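Local coordinates for protein enoyl-CoA hydratase/isomerase (Mycobacterium avium, PDB 3P5M) that probably catalyses hydration or double-bond isomerisation of enoyl-CoA thioesters, as a hexameric member of the crotonase superfamily, at residues 196-199 and 200-204; 226-229 and 230-233. All blocks are in the same frame, centred on the assembly; numbering follows the deposited sequence.

Contact 1. Residues 196-199 and 200-204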
loop_
_atom_site.group_PDB
_atom_site.type_symbol
_atom_site.label_atom_id
_atom_site.label_comp_id
_atom_site.label_asym_id
_atom_site.label_seq_id
_atom_site.Cartn_x
_atom_site.Cartn_y
_atom_site.Cartn_z
ATOM N N GLY B 196 25.818 8.864 18.480
ATOM C CA GLY B 196 25.659 9.212 19.892
ATOM C C GLY B 196 25.063 8.073 20.720
ATOM O O GLY B 196 24.854 8.197 21.953
ATOM N N GLY B 197 24.809 6.955 20.045
ATOM C CA GLY B 197 24.259 5.753 20.668
ATOM C C GLY B 197 25.214 4.831 21.424
ATOM O O GLY B 197 26.425 5.051 21.486
ATOM N N PRO B 198 24.654 3.803 22.057
ATOM C CA PRO B 198 25.419 2.824 22.824
ATOM C C PRO B 198 26.269 1.898 21.941
ATOM O O PRO B 198 25.898 0.763 21.689
ATOM C CB PRO B 198 24.326 2.063 23.559
ATOM C CG PRO B 198 23.154 2.145 22.615
ATOM C CD PRO B 198 23.202 3.563 22.164
ATOM N N THR B 199 27.425 2.384 21.526
ATOM C CA THR B 199 28.232 1.739 20.496
ATOM C C THR B 199 28.576 0.271 20.759
ATOM O O THR B 199 28.597 -0.531 19.828
ATOM C CB THR B 199 29.499 2.553 20.233
ATOM O OG1 THR B 199 29.119 3.916 20.050
ATOM C CG2 THR B 199 30.215 2.043 18.970
ATOM N N LEU B 200 28.824 -0.071 22.024
ATOM C CA LEU B 200 29.161 -1.440 22.389
ATOM C C LEU B 200 27.947 -2.343 22.223
ATOM O O LEU B 200 28.085 -3.480 21.746
ATOM C CB LEU B 200 29.711 -1.541 23.813
ATOM C CG LEU B 200 31.024 -0.746 24.042
ATOM C CD1 LEU B 200 31.453 -0.724 25.525
ATOM C CD2 LEU B 200 32.181 -1.266 23.195
ATOM N N ALA B 201 26.782 -1.826 22.622
ATOM C CA ALA B 201 25.514 -2.517 22.396
ATOM C C ALA B 201 25.225 -2.763 20.925
ATOM O O ALA B 201 24.749 -3.842 20.583
ATOM C CB ALA B 201 24.319 -1.797 23.088
ATOM N N PHE B 202 25.490 -1.747 20.087
ATOM C CA PHE B 202 25.381 -1.844 18.637
ATOM C C PHE B 202 26.300 -2.930 18.087
ATOM O O PHE B 202 25.891 -3.706 17.231
ATOM C CB PHE B 202 25.670 -0.491 17.951
ATOM C CG PHE B 202 24.602 0.579 18.179
ATOM C CD1 PHE B 202 23.298 0.238 18.556
ATOM C CD2 PHE B 202 24.899 1.933 17.967
ATOM C CE1 PHE B 202 22.298 1.224 18.775
ATOM C CE2 PHE B 202 23.903 2.934 18.158
ATOM C CZ PHE B 202 22.586 2.572 18.547
ATOM N N GLY B 203 27.542 -2.986 18.576
ATOM C CA GLY B 203 28.488 -4.015 18.125
ATOM C C GLY B 203 28.055 -5.436 18.489
ATOM O O GLY B 203 28.185 -6.353 17.684
ATOM N N TRP B 204 27.556 -5.628 19.704
ATOM C CA TRP B 204 26.981 -6.917 20.086
ATOM C C TRP B 204 25.726 -7.302 19.304
ATOM O O TRP B 204 25.612 -8.460 18.848
ATOM C CB TRP B 204 26.685 -6.957 21.584
ATOM C CG TRP B 204 27.874 -7.354 22.373
ATOM C CD1 TRP B 204 28.673 -6.535 23.110
ATOM C CD2 TRP B 204 28.434 -8.667 22.487
ATOM N NE1 TRP B 204 29.681 -7.265 23.712
ATOM C CE2 TRP B 204 29.567 -8.566 23.332
ATOM C CE3 TRP B 204 28.094 -9.923 21.961
ATOM C CZ2 TRP B 204 30.344 -9.669 23.675
ATOM C CZ3 TRP B 204 28.877 -11.008 22.303
ATOM C CH2 TRP B 204 29.972 -10.879 23.160
#

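Contact 2. Residues 226-229 and 230-233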
loop_
_atom_site.group_PDB
_atom_site.type_symbol
_atom_site.label_atom_id
_atom_site.label_comp_id
_atom_site.label_asym_id
_atom_site.label_seq_id
_atom_site.Cartn_x
_atom_site.Cartn_y
_atom_site.Cartn_z
ATOM N N GLU B 226 33.976 -17.760 -8.360
ATOM C CA GLU B 226 34.203 -18.799 -9.403
ATOM C C GLU B 226 33.367 -18.562 -10.669
ATOM O O GLU B 226 33.858 -18.739 -11.795
ATOM C CB GLU B 226 33.910 -20.212 -8.875
ATOM C CG GLU B 226 34.258 -21.264 -9.877
ATOM C CD GLU B 226 33.999 -22.663 -9.396
ATOM O OE1 GLU B 226 33.923 -22.885 -8.175
ATOM O OE2 GLU B 226 33.873 -23.553 -10.260
ATOM N N GLY B 227 32.086 -18.218 -10.466
ATOM C CA GLY B 227 31.186 -17.923 -11.556
ATOM C C GLY B 227 31.640 -16.746 -12.410
ATOM O O GLY B 227 31.636 -16.838 -13.642
ATOM N N GLN B 228 32.050 -15.650 -11.774
ATOM C CA GLN B 228 32.515 -14.492 -12.543
ATOM C C GLN B 228 33.751 -14.834 -13.375
ATOM O O GLN B 228 33.849 -14.432 -14.516
ATOM C CB GLN B 228 32.789 -13.265 -11.648
ATOM C CG GLN B 228 32.548 -11.950 -12.376
ATOM C CD GLN B 228 31.030 -11.668 -12.484
ATOM O OE1 GLN B 228 30.304 -12.363 -13.204
ATOM N NE2 GLN B 228 30.548 -10.698 -11.700
ATOM N N LEU B 229 34.684 -15.591 -12.789
ATOM C CA LEU B 229 35.839 -16.126 -13.523
ATOM C C LEU B 229 35.462 -16.916 -14.760
ATOM O O LEU B 229 36.085 -16.774 -15.805
ATOM C CB LEU B 229 36.703 -17.006 -12.603
ATOM C CG LEU B 229 37.674 -16.224 -11.708
ATOM C CD1 LEU B 229 38.340 -17.184 -10.685
ATOM C CD2 LEU B 229 38.720 -15.448 -12.558
ATOM N N ALA B 230 34.454 -17.771 -14.643
ATOM C CA ALA B 230 33.999 -18.532 -15.796
ATOM C C ALA B 230 33.259 -17.633 -16.795
ATOM O O ALA B 230 33.385 -17.798 -18.014
ATOM C CB ALA B 230 33.122 -19.664 -15.359
ATOM N N LEU B 231 32.489 -16.670 -16.277
ATOM C CA LEU B 231 31.630 -15.838 -17.141
ATOM C C LEU B 231 32.398 -14.870 -18.033
ATOM O O LEU B 231 32.008 -14.665 -19.172
ATOM C CB LEU B 231 30.532 -15.115 -16.345
ATOM C CG LEU B 231 29.411 -16.006 -15.812
ATOM C CD1 LEU B 231 28.399 -15.122 -15.038
ATOM C CD2 LEU B 231 28.725 -16.783 -16.905
ATOM N N VAL B 232 33.516 -14.331 -17.554
ATOM C CA VAL B 232 34.352 -13.453 -18.415
ATOM C C VAL B 232 34.983 -14.179 -19.652
ATOM O O VAL B 232 35.342 -13.526 -20.645
ATOM C CB VAL B 232 35.401 -12.581 -17.613
ATOM C CG1 VAL B 232 34.704 -11.725 -16.549
ATOM C CG2 VAL B 232 36.501 -13.433 -16.946
ATOM N N GLU B 233 35.117 -15.505 -19.588
ATOM C CA GLU B 233 35.602 -16.284 -20.726
ATOM C C GLU B 233 34.542 -16.573 -21.794
ATOM O O GLU B 233 34.877 -17.139 -22.837
ATOM C CB GLU B 233 36.167 -17.644 -20.266
ATOM C CG GLU B 233 37.277 -17.640 -19.213
ATOM C CD GLU B 233 38.577 -17.041 -19.723
ATOM O OE1 GLU B 233 38.993 -17.396 -20.858
ATOM O OE2 GLU B 233 39.184 -16.217 -18.993
HETATM O O HOH W 1 38.591 -16.503 -16.304
#

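Contact 1. Residues 196-199 and 200-204
With chi1 at -69°, the CG of Phe202 stands beside its own backbone N and opposite its carbonyl carbon, which turns the phenyl ring back over the start of its helix, onto Pro198 and Gly197. The proline meets the far end of that ring: Pro198 CD lies 3.8 Å from Phe202 CZ, with Pro198 CG close to CE1, the two side chains crossing at a slant. Gly197 reaches the ring through its backbone, its CA 3.8 Å from Phe202 CE2, obliquely to the ring. One face of the ring also receives Pro198 O, 3.7 Å above the ring plane and shifted toward the rim near CG.

That carbonyl is held by the same residue. Phe202 N donates to Pro198 O at 3.0 Å, a fairly straight bond (162°) lying in the carbonyl plane. Pro198 thus serves as N-cap through its main chain, while its ring packs on the side chain four residues later and Pro198 CB touches Ala201 CB at 3.9 Å. An inverse gamma turn centred on Pro198 bends the chain into the helix. One residue on, Gly203 N bonds to Thr199 O at 3.0 Å, the next i to i-4 bond of the helix. Thr199 OG1, lying beside its own backbone N, is hydrogen-bonded to Arg52 NE, and Gly197 O to Arg52 NH2, so one guanidinium grips both ends of the turn.

The turn links helix 183-195 to helix 199-213. Phe202 packs on Pro94, just before strand 95-99, and Thr199 on Lys93, while Phe252 and Gly133 of a second subunit cover Pro198 and Ala201.

Contact 2. Residues 226-229 and 230-233
Ala230 opens the second segment by donating its N to Glu226 O at 3.1 Å; its CB rests beside Gly227 O. Ala230, Leu231 and Val232 each donate to the residue four back, as in an alpha-helix.

At Leu231 the backbone N reaches Gly227 O at 2.8 Å. The same oxygen is flanked by the side chain, Leu231 CG lying only 3.2 Å from Gly227 O. Leu231 CD1 also meets Gln228 OE1 at 3.8 Å, where the two side chains cross. Gln228 reaches this position because its chain bends at chi2 (77°), while its NE2 is hydrogen-bonded to Met135 O.

Val232 N continues the helical pattern with a 3.1 Å bond to Gln228 O. Both its methyl groups lie against main-chain oxygens: Val232 CG1 is 3.5 Å from Gln228 O, and CG2 touches Leu229 O.

After Val232 the pattern changes to an i to i-3 bond, Glu233 N to Ala230 O, as the helix gives way to the loop. Glu233 folds back by a bend at chi2 (-67°), and a water takes up the polar link: it donates to Leu229 O at 2.6 Å and to Glu233 OE2 at 2.8 Å. The water thus ties the carboxylate to a carbonyl near the helix end.

These residues lie around the C-terminal turn of helix 217-231, ahead of helix 235-245. Leu231 and Val232 pack on Leu134, Leu229 and Val232 reach helix 74-90, and Trp204 of a third subunit lies against Glu226 and Ala230.

Overall arrangement
Contacts 1 and 2 mark the start of helix 199-213 and the close of helix 217-231, consecutive helices of one chain. Their centres are 40 Å apart, on opposite sides of the chain's centre, and they do not touch. Contact 1 is mostly buried and packs a phenylalanine ring on a proline, beside a turn gripped by an arginine. Contact 2 is only partly buried: main-chain bonds dominate, and a water bridge serves its acidic, exposed end. Both lie at subunit interfaces and use matching surfaces: Trp204 packs on Gly227 of a second subunit, while Ala201 and Trp204 of a third subunit meet residues 226-231. The two regions therefore come together between chains of the hexamer.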